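Local coordinates for protein tapirin (Caldicellulosiruptor kristjanssonii, PDB 6N2B) that binds cellulose through a calcium-containing beta-helix domain and probably serves to attach this extremely thermophilic bacterium to plant biomass, at residues 281-286 against 304-309; 337-342 against 353-358; 370-375 against 389-394; 445-450 against 472-477; 505-510 against 525-530. All coordinates share one frame; numbering follows the deposited sequence.

The five contacts follow one another along the chain, each closing before the next opens, and all belong to one elongated beta-helix. Interactions 1, 2 and 3 come in that order along the coil between residues 281 and 394. Interactions 2 and 3, their centres about 14 Å apart, touch directly: Leu355 N probably bonds Thr375 O, and Thr375 N probably bonds Ala353 O. Interactions 4 and 5 lie across the chain's centre from interactions 2 and 3, also about 14 Å apart between centres, with interaction 4 nearer the calcium site. About 55 Å separates the centres of interactions 3 and 4, so the set samples much of the length of an elongated cellulose-binding domain.

Interaction 1. Residues 281-286 against 304-309; sequences APNTNP and NGYGYY
Ala281 opens the contact with its backbone: its N-H reaches the carbonyl O of Gly305 at 3.0 Å, nearly straight at 162°. Its methyl CB comes up beside the carbonyl O of Tyr306, while its own carbonyl O lies in the plane of the Tyr306 ring, at the edge near CD2 (3.3 Å). Pro282 then begins a type I turn that runs to Asn285, closed by Asn285 N bonding Pro282 O at 2.8 Å. Within that turn Asn283 lays CB over the centre of the Tyr306 ring, a CH-pi contact made by the base of the side chain; the amide end leads away. Pro286 returns to Tyr306, with its CB 4.2 Å from Tyr306 CB. Tyr306 carries its CG anti to the carbonyl carbon (chi1 -70°), which starts the ring off beside the backbone N. An alanine here would keep CB against Ala281 and Pro286 but would probably leave Asn283 CB and Tyr325 without the ring they pack on. The loop links strands 275-278 and 287-291 of the beta-helix; across the contact, strand 307-311 runs parallel to 287-291 and 327-330, and Tyr325 meets the Tyr306 ring with nearly parallel planes.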
# COMPACT_ATOMS: atom_id res chain seq x y z
N ALA A 281 -12.87 10.90 4.90
CA ALA A 281 -13.85 9.87 5.18
C ALA A 281 -15.07 10.46 5.88
O ALA A 281 -14.94 11.38 6.70
CB ALA A 281 -13.25 8.77 6.06
N PRO A 282 -16.27 9.97 5.56
CA PRO A 282 -17.44 10.29 6.38
C PRO A 282 -17.29 9.75 7.78
O PRO A 282 -16.72 8.67 7.99
CB PRO A 282 -18.58 9.57 5.64
CG PRO A 282 -18.10 9.40 4.27
CD PRO A 282 -16.62 9.22 4.35
N ASN A 283 -17.83 10.49 8.76
CA ASN A 283 -17.79 10.03 10.15
C ASN A 283 -18.51 8.70 10.32
O ASN A 283 -18.31 8.02 11.34
CB ASN A 283 -18.39 11.09 11.07
CG ASN A 283 -19.92 11.10 11.04
OD1 ASN A 283 -20.53 11.08 9.97
ND2 ASN A 283 -20.53 11.15 12.22
N THR A 284 -19.32 8.33 9.35
CA THR A 284 -20.06 7.09 9.35
C THR A 284 -19.28 5.94 8.71
O THR A 284 -19.68 4.78 8.86
CB THR A 284 -21.39 7.32 8.62
OG1 THR A 284 -22.35 6.34 9.05
CG2 THR A 284 -21.21 7.26 7.11
N ASN A 285 -18.18 6.23 8.02
CA ASN A 285 -17.29 5.21 7.46
C ASN A 285 -15.86 5.73 7.49
O ASN A 285 -15.28 6.08 6.45
CB ASN A 285 -17.73 4.86 6.03
CG ASN A 285 -17.11 3.57 5.52
OD1 ASN A 285 -16.78 2.66 6.30
ND2 ASN A 285 -16.95 3.48 4.20
N PRO A 286 -15.25 5.80 8.67
CA PRO A 286 -13.93 6.43 8.78
C PRO A 286 -12.79 5.51 8.33
O PRO A 286 -12.91 4.29 8.27
CB PRO A 286 -13.81 6.76 10.27
CG PRO A 286 -14.68 5.73 10.94
CD PRO A 286 -15.79 5.41 9.98
N ASN A 304 -6.52 13.88 6.14
CA ASN A 304 -7.87 14.39 6.31
C ASN A 304 -8.69 13.37 7.06
O ASN A 304 -8.32 12.20 7.16
CB ASN A 304 -8.53 14.71 4.97
CG ASN A 304 -8.04 16.00 4.40
OD1 ASN A 304 -8.41 17.08 4.88
ND2 ASN A 304 -7.18 15.92 3.39
N GLY A 305 -9.83 13.81 7.56
CA GLY A 305 -10.37 13.27 8.78
C GLY A 305 -11.62 12.44 8.62
O GLY A 305 -12.11 12.16 7.53
N TYR A 306 -12.20 12.16 9.79
CA TYR A 306 -12.88 10.94 10.18
C TYR A 306 -11.95 9.79 9.88
O TYR A 306 -12.02 9.14 8.84
CB TYR A 306 -14.26 10.89 9.55
CG TYR A 306 -15.08 11.95 10.23
CD1 TYR A 306 -15.05 12.08 11.63
CD2 TYR A 306 -15.82 12.89 9.51
CE1 TYR A 306 -15.76 13.07 12.28
CE2 TYR A 306 -16.54 13.89 10.16
CZ TYR A 306 -16.50 13.97 11.55
OH TYR A 306 -17.21 14.96 12.20
N GLY A 307 -11.04 9.59 10.82
CA GLY A 307 -10.02 8.58 10.72
C GLY A 307 -9.16 8.56 11.96
O GLY A 307 -8.99 9.59 12.62
N TYR A 308 -8.63 7.39 12.30
CA TYR A 308 -7.67 7.24 13.38
C TYR A 308 -6.38 6.73 12.76
O TYR A 308 -6.32 5.57 12.32
CB TYR A 308 -8.20 6.31 14.46
CG TYR A 308 -9.34 6.93 15.22
CD1 TYR A 308 -10.64 6.93 14.69
CD2 TYR A 308 -9.12 7.55 16.45
CE1 TYR A 308 -11.70 7.52 15.38
CE2 TYR A 308 -10.17 8.15 17.15
CZ TYR A 308 -11.45 8.13 16.61
OH TYR A 308 -12.49 8.72 17.30
N TYR A 309 -5.37 7.58 12.71
CA TYR A 309 -4.11 7.30 12.04
C TYR A 309 -3.02 7.15 13.09
O TYR A 309 -2.72 8.10 13.81
CB TYR A 309 -3.79 8.43 11.08
CG TYR A 309 -4.88 8.72 10.09
CD1 TYR A 309 -4.95 8.04 8.88
CD2 TYR A 309 -5.83 9.70 10.34
CE1 TYR A 309 -5.94 8.31 7.95
CE2 TYR A 309 -6.84 9.98 9.42
CZ TYR A 309 -6.89 9.29 8.22
OH TYR A 309 -7.88 9.55 7.29

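Interaction 2. Residues 337-342 against 353-358; sequences KKLTVT and ATLYCD
Lys337 and Asp358 bring the two backbones together where each segment turns a corner, their CA atoms 5.1 Å apart. From there the segments diverge: the direction from Lys337 to Leu339 and that from Leu355 to Asp358 differ by 120°, as suits strands on different faces of a beta-helix. The carbonyl O of Lys337 lies 3.2 Å from Asp358 N and 3.3 Å from Asp358 CB. The Lys337 ammonium stands 4.2 Å, NZ to OD2, from the Asp358 carboxylate, too far for a salt bridge, though the opposite charges would probably still attract each other; Asp358 OD1 has a firmer partner in Arg379. Inside the corner, Leu339 and Leu355 cross obliquely and touch through one methyl each, CD2 to CD2 at 3.6 Å. Cys357 turns the same way, its CB 4.4 Å from Leu339 N. These buried side chains lie in the angle between two walls of the coil. Strand 338-341 lies between the parallel strands 319-322 and 359-363, whereas strand 354-357 lies between 333-336 and 375-378; from strand 346-349, Thr347 packs on Leu339 and Ile349 on Leu355.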
# COMPACT_ATOMS: atom_id res chain seq x y z
N LYS A 337 9.41 17.94 8.68
CA LYS A 337 9.66 19.35 8.36
C LYS A 337 8.65 20.24 9.07
O LYS A 337 9.01 21.26 9.67
CB LYS A 337 9.62 19.56 6.84
CG LYS A 337 10.06 20.95 6.32
CD LYS A 337 11.57 21.15 6.54
CE LYS A 337 12.15 22.21 5.62
NZ LYS A 337 13.31 22.91 6.24
N LYS A 338 7.38 19.87 9.00
CA LYS A 338 6.31 20.68 9.56
C LYS A 338 5.18 19.75 10.00
O LYS A 338 4.92 18.72 9.38
CB LYS A 338 5.80 21.72 8.55
CG LYS A 338 5.06 22.89 9.19
CD LYS A 338 4.52 23.90 8.18
CE LYS A 338 3.83 25.06 8.93
NZ LYS A 338 3.19 26.10 8.08
N LEU A 339 4.55 20.10 11.12
CA LEU A 339 3.30 19.49 11.53
C LEU A 339 2.29 20.61 11.62
O LEU A 339 2.55 21.61 12.30
CB LEU A 339 3.43 18.77 12.87
CG LEU A 339 2.08 18.36 13.47
CD1 LEU A 339 1.40 17.27 12.63
CD2 LEU A 339 2.23 17.92 14.93
N THR A 340 1.19 20.49 10.90
CA THR A 340 0.13 21.48 11.01
C THR A 340 -1.17 20.76 11.32
O THR A 340 -1.54 19.81 10.64
CB THR A 340 0.01 22.37 9.74
OG1 THR A 340 -0.85 21.77 8.77
CG2 THR A 340 1.35 22.60 9.12
N VAL A 341 -1.84 21.20 12.37
CA VAL A 341 -3.15 20.69 12.75
C VAL A 341 -4.14 21.84 12.58
O VAL A 341 -3.94 22.93 13.12
CB VAL A 341 -3.14 20.15 14.19
CG1 VAL A 341 -4.43 19.40 14.50
CG2 VAL A 341 -1.95 19.24 14.38
N THR A 342 -5.19 21.60 11.79
CA THR A 342 -6.17 22.63 11.47
C THR A 342 -7.54 21.98 11.43
O THR A 342 -7.67 20.75 11.43
CB THR A 342 -5.89 23.28 10.10
OG1 THR A 342 -4.49 23.35 9.87
CG2 THR A 342 -6.49 24.69 10.01
N ALA A 353 7.11 8.96 23.64
CA ALA A 353 7.45 9.36 22.29
C ALA A 353 8.04 10.77 22.26
O ALA A 353 7.83 11.58 23.17
CB ALA A 353 6.21 9.29 21.39
N THR A 354 8.79 11.06 21.20
CA THR A 354 9.31 12.39 20.93
C THR A 354 9.03 12.76 19.49
O THR A 354 9.40 12.02 18.58
CB THR A 354 10.82 12.50 21.21
OG1 THR A 354 11.09 12.19 22.58
CG2 THR A 354 11.29 13.90 20.92
N LEU A 355 8.39 13.90 19.27
CA LEU A 355 8.27 14.49 17.95
C LEU A 355 9.30 15.60 17.79
O LEU A 355 9.45 16.44 18.69
CB LEU A 355 6.85 15.04 17.74
CG LEU A 355 6.67 15.96 16.52
CD1 LEU A 355 7.12 15.25 15.25
CD2 LEU A 355 5.23 16.43 16.35
N TYR A 356 10.01 15.61 16.67
CA TYR A 356 10.82 16.76 16.26
C TYR A 356 10.24 17.31 14.97
O TYR A 356 10.00 16.55 14.03
CB TYR A 356 12.29 16.39 16.02
CG TYR A 356 12.95 15.62 17.14
CD1 TYR A 356 12.73 14.25 17.30
CD2 TYR A 356 13.82 16.26 18.04
CE1 TYR A 356 13.35 13.53 18.31
CE2 TYR A 356 14.45 15.54 19.06
CZ TYR A 356 14.20 14.18 19.19
OH TYR A 356 14.80 13.45 20.19
N CYS A 357 10.02 18.62 14.92
CA CYS A 357 9.63 19.26 13.68
C CYS A 357 10.29 20.61 13.58
O CYS A 357 10.43 21.30 14.59
CB CYS A 357 8.11 19.41 13.57
SG CYS A 357 7.33 20.28 14.96
N ASP A 358 10.72 20.99 12.38
CA ASP A 358 11.31 22.32 12.20
C ASP A 358 10.28 23.40 12.47
O ASP A 358 10.60 24.44 13.05
CB ASP A 358 11.90 22.46 10.80
CG ASP A 358 12.50 23.84 10.54
OD1 ASP A 358 13.61 24.12 11.06
OD2 ASP A 358 11.86 24.65 9.83

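Interaction 3. Residues 370-375 against 389-394; sequences IEAGAT and EGPGTR
Ile370 uses both its backbone N-H and its carbonyl to hold the second segment. Its N-H points almost straight at Glu389 O, 3.3 Å away at 174°, and its carbonyl O accepts from Gly392 N at 3.0 Å, with that donor well above the carbonyl plane. A third bond, Thr393 N to Ala374 O at 3.3 Å, leads into the parallel pairing of Thr375 with Thr393. In between, Glu371 to Ala374 form a type II turn with Gly373 at a backbone conformation that favours glycine. Successive coils of the beta-helix are thus joined at a corner, strands 367-370 and 387-389 pairing before it and 375-378 and 393-396 after it. Gly392 fits tightly here, since a CB on it would run into Glu371 O and Ile370 CG2. Ile370 CG2 lies near Thr393 O, and its CD1 rests against Arg394 CB at 3.6 Å, the two side chains crossing at about a right angle. Thr375 and Thr393 lie side by side and point the same way, OG1 of Thr375 4.0 Å from CB of Thr393. At the turn, the Ala372 methyl meets the Pro391 ring at CG, 3.7 Å away, and CD of that ring rests 3.3 Å from Ile370 O.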
# COMPACT_ATOMS: atom_id res chain seq x y z
N ILE A 370 0.12 16.39 24.22
CA ILE A 370 1.38 15.75 24.57
C ILE A 370 1.16 14.95 25.85
O ILE A 370 0.85 15.52 26.91
CB ILE A 370 2.50 16.78 24.72
CG1 ILE A 370 2.47 17.71 23.51
CG2 ILE A 370 3.85 16.09 24.85
CD1 ILE A 370 3.20 18.96 23.71
N GLU A 371 1.32 13.64 25.76
CA GLU A 371 1.02 12.83 26.92
C GLU A 371 2.17 12.90 27.91
O GLU A 371 3.27 13.37 27.61
CB GLU A 371 0.72 11.39 26.52
CG GLU A 371 -0.73 11.19 26.09
CD GLU A 371 -1.03 9.77 25.63
OE1 GLU A 371 -0.10 8.93 25.64
OE2 GLU A 371 -2.20 9.51 25.27
N ALA A 372 1.88 12.44 29.13
CA ALA A 372 2.90 12.40 30.17
C ALA A 372 4.07 11.55 29.71
O ALA A 372 3.90 10.46 29.17
CB ALA A 372 2.30 11.84 31.46
N GLY A 373 5.28 12.06 29.91
CA GLY A 373 6.45 11.34 29.47
C GLY A 373 6.76 11.50 28.00
O GLY A 373 7.79 10.98 27.55
N ALA A 374 5.90 12.19 27.24
CA ALA A 374 6.18 12.53 25.85
C ALA A 374 6.82 13.92 25.76
O ALA A 374 6.88 14.66 26.74
CB ALA A 374 4.90 12.47 25.02
N THR A 375 7.28 14.26 24.56
CA THR A 375 8.00 15.52 24.31
C THR A 375 7.85 15.94 22.85
O THR A 375 8.10 15.14 21.95
CB THR A 375 9.48 15.37 24.64
OG1 THR A 375 9.65 15.03 26.03
CG2 THR A 375 10.21 16.66 24.35
N GLU A 389 -2.51 21.07 24.93
CA GLU A 389 -2.69 20.75 26.34
C GLU A 389 -1.93 19.46 26.63
O GLU A 389 -1.09 18.99 25.84
CB GLU A 389 -4.18 20.66 26.70
CG GLU A 389 -5.11 21.56 25.90
CD GLU A 389 -6.33 22.06 26.69
OE1 GLU A 389 -6.28 22.06 27.96
OE2 GLU A 389 -7.34 22.45 26.08
N GLY A 390 -2.24 18.83 27.76
CA GLY A 390 -1.60 17.61 28.15
C GLY A 390 -0.41 17.82 29.06
O GLY A 390 0.21 18.89 29.08
N PRO A 391 -0.05 16.79 29.82
CA PRO A 391 0.98 16.91 30.86
C PRO A 391 2.42 16.73 30.39
O PRO A 391 3.32 16.71 31.24
CB PRO A 391 0.59 15.79 31.83
CG PRO A 391 -0.02 14.73 30.94
CD PRO A 391 -0.72 15.47 29.84
N GLY A 392 2.67 16.58 29.10
CA GLY A 392 4.02 16.40 28.63
C GLY A 392 4.73 17.71 28.29
O GLY A 392 4.14 18.79 28.27
N THR A 393 6.02 17.57 27.99
CA THR A 393 6.89 18.70 27.68
C THR A 393 6.75 19.16 26.23
O THR A 393 6.75 18.35 25.30
CB THR A 393 8.34 18.29 27.94
OG1 THR A 393 8.45 17.79 29.28
CG2 THR A 393 9.29 19.46 27.72
N ARG A 394 6.68 20.47 26.05
CA ARG A 394 6.66 21.12 24.74
C ARG A 394 7.80 22.14 24.72
O ARG A 394 7.88 23.00 25.60
CB ARG A 394 5.27 21.75 24.50
CG ARG A 394 5.23 23.13 23.88
CD ARG A 394 4.01 23.95 24.35
NE ARG A 394 4.08 25.34 23.85
CZ ARG A 394 3.10 26.23 23.98
NH1 ARG A 394 1.97 25.89 24.59
NH2 ARG A 394 3.25 27.47 23.49

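Interaction 4. Residues 445-450 against 472-477; sequences TPWEIV and SFPSNV
Trp447 and Val477 are the closest backbone pair, CA to CA 5.3 Å, where the chain entering strand 448-453 passes a type I turn running from Pro474 to Val477. Pro446, preceded by a cis peptide bond, meets Asn476 through CB and CG: CB lies 3.1 Å from the carbonyl O of Asn476 and also packs on its ND2, and the two side chains pass each other at a slant. Asn476 CG sits between the backbone N and the carbonyl carbon (chi1 78°), which puts it 3.6 Å from Pro446 CB. A water joins the segments, donating to Asn476 OD1 and accepting from Trp447 N at 3.3 Å; it also stands over one face of the indole, offset toward the rim. This is the calcium-site end of the beta-helix, where helix 459-470 lies in the connection between the paired parallel strands 448-453 and 478-483. Glu465 of that helix binds the calcium and has its side chain about 5 Å from that of Ile449. The six-membered part of the Trp447 indole reaches the other segment through CE3, which approaches Pro474 CG at 4.1 Å with the side chains at about a right angle, and CZ3, which has Ser472 OG near the ring plane. Val477 CG2 touches both Trp447 O at 3.3 Å and Ile449 CG2 at 3.8 Å, while Leu470 packs against Trp447 and Lys442 makes a cation-pi contact with it.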
# COMPACT_ATOMS: atom_id res chain seq x y z
N THR A 445 0.22 -28.20 -3.37
CA THR A 445 -1.12 -28.39 -2.82
C THR A 445 -1.50 -27.14 -2.06
O THR A 445 -0.87 -26.81 -1.05
CB THR A 445 -1.16 -29.61 -1.89
OG1 THR A 445 -0.61 -30.74 -2.58
CG2 THR A 445 -2.60 -29.90 -1.45
N PRO A 446 -2.49 -26.36 -2.54
CA PRO A 446 -3.25 -26.52 -3.78
C PRO A 446 -2.42 -26.32 -5.03
O PRO A 446 -1.29 -25.83 -4.96
CB PRO A 446 -4.30 -25.41 -3.68
CG PRO A 446 -4.25 -24.91 -2.28
CD PRO A 446 -2.85 -25.12 -1.84
N TRP A 447 -3.00 -26.68 -6.18
CA TRP A 447 -2.34 -26.46 -7.46
C TRP A 447 -2.05 -24.97 -7.64
O TRP A 447 -2.82 -24.11 -7.22
CB TRP A 447 -3.22 -26.94 -8.61
CG TRP A 447 -3.48 -28.40 -8.63
CD1 TRP A 447 -2.81 -29.38 -7.93
CD2 TRP A 447 -4.48 -29.07 -9.40
NE1 TRP A 447 -3.35 -30.62 -8.23
CE2 TRP A 447 -4.37 -30.45 -9.12
CE3 TRP A 447 -5.46 -28.63 -10.30
CZ2 TRP A 447 -5.20 -31.39 -9.71
CZ3 TRP A 447 -6.29 -29.56 -10.88
CH2 TRP A 447 -6.15 -30.93 -10.58
N GLU A 448 -0.94 -24.69 -8.31
CA GLU A 448 -0.51 -23.32 -8.55
C GLU A 448 -0.40 -23.10 -10.06
O GLU A 448 0.08 -23.97 -10.79
CB GLU A 448 0.84 -23.04 -7.87
CG GLU A 448 0.86 -23.32 -6.37
CD GLU A 448 2.16 -22.84 -5.70
OE1 GLU A 448 3.00 -22.19 -6.38
OE2 GLU A 448 2.34 -23.13 -4.48
N ILE A 449 -0.89 -21.96 -10.52
CA ILE A 449 -0.77 -21.62 -11.93
C ILE A 449 -0.50 -20.13 -11.99
O ILE A 449 -1.08 -19.36 -11.22
CB ILE A 449 -2.02 -21.99 -12.76
CG1 ILE A 449 -1.90 -21.46 -14.20
CG2 ILE A 449 -3.30 -21.51 -12.13
CD1 ILE A 449 -2.78 -22.20 -15.21
N VAL A 450 0.42 -19.73 -12.86
CA VAL A 450 0.64 -18.33 -13.17
C VAL A 450 0.10 -18.08 -14.57
O VAL A 450 0.33 -18.88 -15.49
CB VAL A 450 2.12 -17.94 -13.07
CG1 VAL A 450 2.98 -18.92 -13.84
CG2 VAL A 450 2.30 -16.53 -13.58
N SER A 472 -9.59 -28.73 -15.12
CA SER A 472 -10.63 -28.23 -14.22
C SER A 472 -10.19 -26.86 -13.74
O SER A 472 -9.18 -26.31 -14.22
CB SER A 472 -10.86 -29.19 -13.04
OG SER A 472 -9.71 -29.31 -12.22
N PHE A 473 -10.92 -26.33 -12.77
CA PHE A 473 -10.65 -25.01 -12.20
C PHE A 473 -11.15 -25.05 -10.76
O PHE A 473 -12.26 -24.60 -10.45
CB PHE A 473 -11.35 -23.92 -13.02
CG PHE A 473 -10.92 -22.51 -12.71
CD1 PHE A 473 -10.27 -22.18 -11.52
CD2 PHE A 473 -11.19 -21.49 -13.60
CE1 PHE A 473 -9.89 -20.88 -11.24
CE2 PHE A 473 -10.81 -20.17 -13.33
CZ PHE A 473 -10.16 -19.87 -12.16
N PRO A 474 -10.38 -25.66 -9.85
CA PRO A 474 -10.87 -25.83 -8.48
C PRO A 474 -10.83 -24.51 -7.75
O PRO A 474 -9.98 -23.65 -8.00
CB PRO A 474 -9.90 -26.85 -7.86
CG PRO A 474 -8.63 -26.69 -8.64
CD PRO A 474 -8.99 -26.15 -10.01
N SER A 475 -11.78 -24.33 -6.83
CA SER A 475 -11.90 -23.06 -6.14
C SER A 475 -10.66 -22.73 -5.32
O SER A 475 -10.38 -21.55 -5.08
CB SER A 475 -13.14 -23.06 -5.26
OG SER A 475 -12.97 -23.93 -4.15
N ASN A 476 -9.89 -23.74 -4.92
CA ASN A 476 -8.72 -23.55 -4.07
C ASN A 476 -7.44 -23.25 -4.85
O ASN A 476 -6.37 -23.17 -4.24
CB ASN A 476 -8.53 -24.77 -3.14
CG ASN A 476 -7.89 -25.99 -3.84
OD1 ASN A 476 -7.73 -26.03 -5.07
ND2 ASN A 476 -7.51 -27.00 -3.05
N VAL A 477 -7.51 -23.06 -6.17
CA VAL A 477 -6.27 -22.91 -6.94
C VAL A 477 -5.56 -21.62 -6.56
O VAL A 477 -6.18 -20.57 -6.36
CB VAL A 477 -6.54 -22.99 -8.46
CG1 VAL A 477 -7.40 -21.84 -8.95
CG2 VAL A 477 -5.22 -23.00 -9.21
O HOH W 1 -5.94 -28.13 -6.26

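Interaction 5. Residues 505-510 against 525-530; sequences LVIEGA and AGIELI
Ile527 lies beside Leu505 on a parallel pair of strands, both side chains pointing the same way. From its CB, CG1 is anti to the carbonyl carbon (chi1 -46°), leaving CG2 anti to the backbone N, where it meets Leu505 O and Ile507 CD1, each at 3.9 Å. The other branch leads through CG1 to CD1, which touches CB and CD2 of Leu505, both at 4.0 Å. An alanine here would keep only CB and would probably open a gap beside Leu505 and leave the Ile507 tip with less to pack on. Leu529 continues the same face, its CD1 tucked against Ile507 O at 3.3 Å and also 4.0 Å from Ile507 CG2. On the opposite face Val506 lies alongside Glu528, whose carboxylate makes a salt bridge with Arg224. The backbones pair at 15° between strand directions: Glu528 N bonds Leu505 O at 2.9 Å, Ile530 N bonds Ile507 O at 2.8 Å, and Gly509 N takes Ile530 O as segment 505-510 turns its corner. Strand 526-531 lies between 504-508 and 221-224 in this wall of the beta-helix; Phe489 of strand 487-489 and Ile522 of strand 520-522 pack on Leu505 and Ile527 from the interior.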
# COMPACT_ATOMS: atom_id res chain seq x y z
N LEU A 505 -14.50 -11.95 -4.93
CA LEU A 505 -13.53 -12.80 -5.60
C LEU A 505 -12.33 -13.01 -4.68
O LEU A 505 -11.66 -12.05 -4.32
CB LEU A 505 -13.09 -12.10 -6.87
CG LEU A 505 -12.76 -12.86 -8.12
CD1 LEU A 505 -13.69 -14.05 -8.26
CD2 LEU A 505 -12.95 -11.84 -9.24
N VAL A 506 -12.06 -14.25 -4.30
CA VAL A 506 -10.95 -14.54 -3.39
C VAL A 506 -9.77 -15.10 -4.19
O VAL A 506 -9.73 -16.29 -4.54
CB VAL A 506 -11.38 -15.49 -2.27
CG1 VAL A 506 -10.20 -15.82 -1.39
CG2 VAL A 506 -12.48 -14.85 -1.44
N ILE A 507 -8.79 -14.25 -4.49
CA ILE A 507 -7.58 -14.68 -5.17
C ILE A 507 -6.48 -14.91 -4.14
O ILE A 507 -6.06 -13.97 -3.45
CB ILE A 507 -7.13 -13.63 -6.20
CG1 ILE A 507 -8.23 -13.39 -7.23
CG2 ILE A 507 -5.84 -14.10 -6.87
CD1 ILE A 507 -8.21 -12.00 -7.82
N GLU A 508 -6.00 -16.15 -4.06
CA GLU A 508 -4.88 -16.51 -3.19
C GLU A 508 -3.64 -16.66 -4.07
O GLU A 508 -3.57 -17.58 -4.90
CB GLU A 508 -5.18 -17.80 -2.44
CG GLU A 508 -6.48 -17.80 -1.65
CD GLU A 508 -6.47 -18.82 -0.50
OE1 GLU A 508 -5.37 -19.27 -0.12
OE2 GLU A 508 -7.55 -19.17 0.04
N GLY A 509 -2.65 -15.77 -3.88
CA GLY A 509 -1.46 -15.76 -4.70
C GLY A 509 -0.86 -14.37 -4.79
O GLY A 509 -0.43 -13.84 -3.76
N ALA A 510 -0.82 -13.75 -5.98
CA ALA A 510 -0.23 -12.42 -6.11
C ALA A 510 -0.48 -11.91 -7.52
O ALA A 510 -0.79 -12.67 -8.43
CB ALA A 510 1.28 -12.42 -5.81
N ALA A 525 -18.80 -6.94 -7.24
CA ALA A 525 -18.12 -7.77 -6.24
C ALA A 525 -16.81 -7.11 -5.83
O ALA A 525 -16.23 -6.33 -6.59
CB ALA A 525 -17.85 -9.19 -6.77
N GLY A 526 -16.36 -7.42 -4.62
CA GLY A 526 -15.06 -7.01 -4.16
C GLY A 526 -14.00 -8.09 -4.34
O GLY A 526 -14.29 -9.25 -4.56
N ILE A 527 -12.74 -7.67 -4.26
CA ILE A 527 -11.60 -8.57 -4.33
C ILE A 527 -11.05 -8.75 -2.92
O ILE A 527 -10.87 -7.77 -2.19
CB ILE A 527 -10.51 -8.03 -5.26
CG1 ILE A 527 -11.11 -7.54 -6.57
CG2 ILE A 527 -9.42 -9.08 -5.47
CD1 ILE A 527 -11.36 -8.60 -7.56
N GLU A 528 -10.77 -9.98 -2.55
CA GLU A 528 -10.01 -10.29 -1.35
C GLU A 528 -8.77 -11.01 -1.86
O GLU A 528 -8.84 -12.20 -2.17
CB GLU A 528 -10.83 -11.14 -0.38
CG GLU A 528 -10.03 -11.92 0.68
CD GLU A 528 -9.98 -11.19 2.01
OE1 GLU A 528 -10.90 -10.36 2.27
OE2 GLU A 528 -9.03 -11.45 2.79
N LEU A 529 -7.65 -10.30 -1.98
CA LEU A 529 -6.40 -10.87 -2.45
C LEU A 529 -5.56 -11.31 -1.25
O LEU A 529 -5.04 -10.47 -0.51
CB LEU A 529 -5.62 -9.87 -3.30
CG LEU A 529 -4.16 -10.24 -3.61
CD1 LEU A 529 -4.12 -11.48 -4.45
CD2 LEU A 529 -3.45 -9.13 -4.34
N ILE A 530 -5.43 -12.61 -1.05
CA ILE A 530 -4.68 -13.15 0.08
C ILE A 530 -3.30 -13.55 -0.43
O ILE A 530 -3.17 -14.50 -1.21
CB ILE A 530 -5.40 -14.35 0.71
CG1 ILE A 530 -6.86 -14.02 1.01
CG2 ILE A 530 -4.69 -14.82 1.97
CD1 ILE A 530 -7.53 -15.05 1.91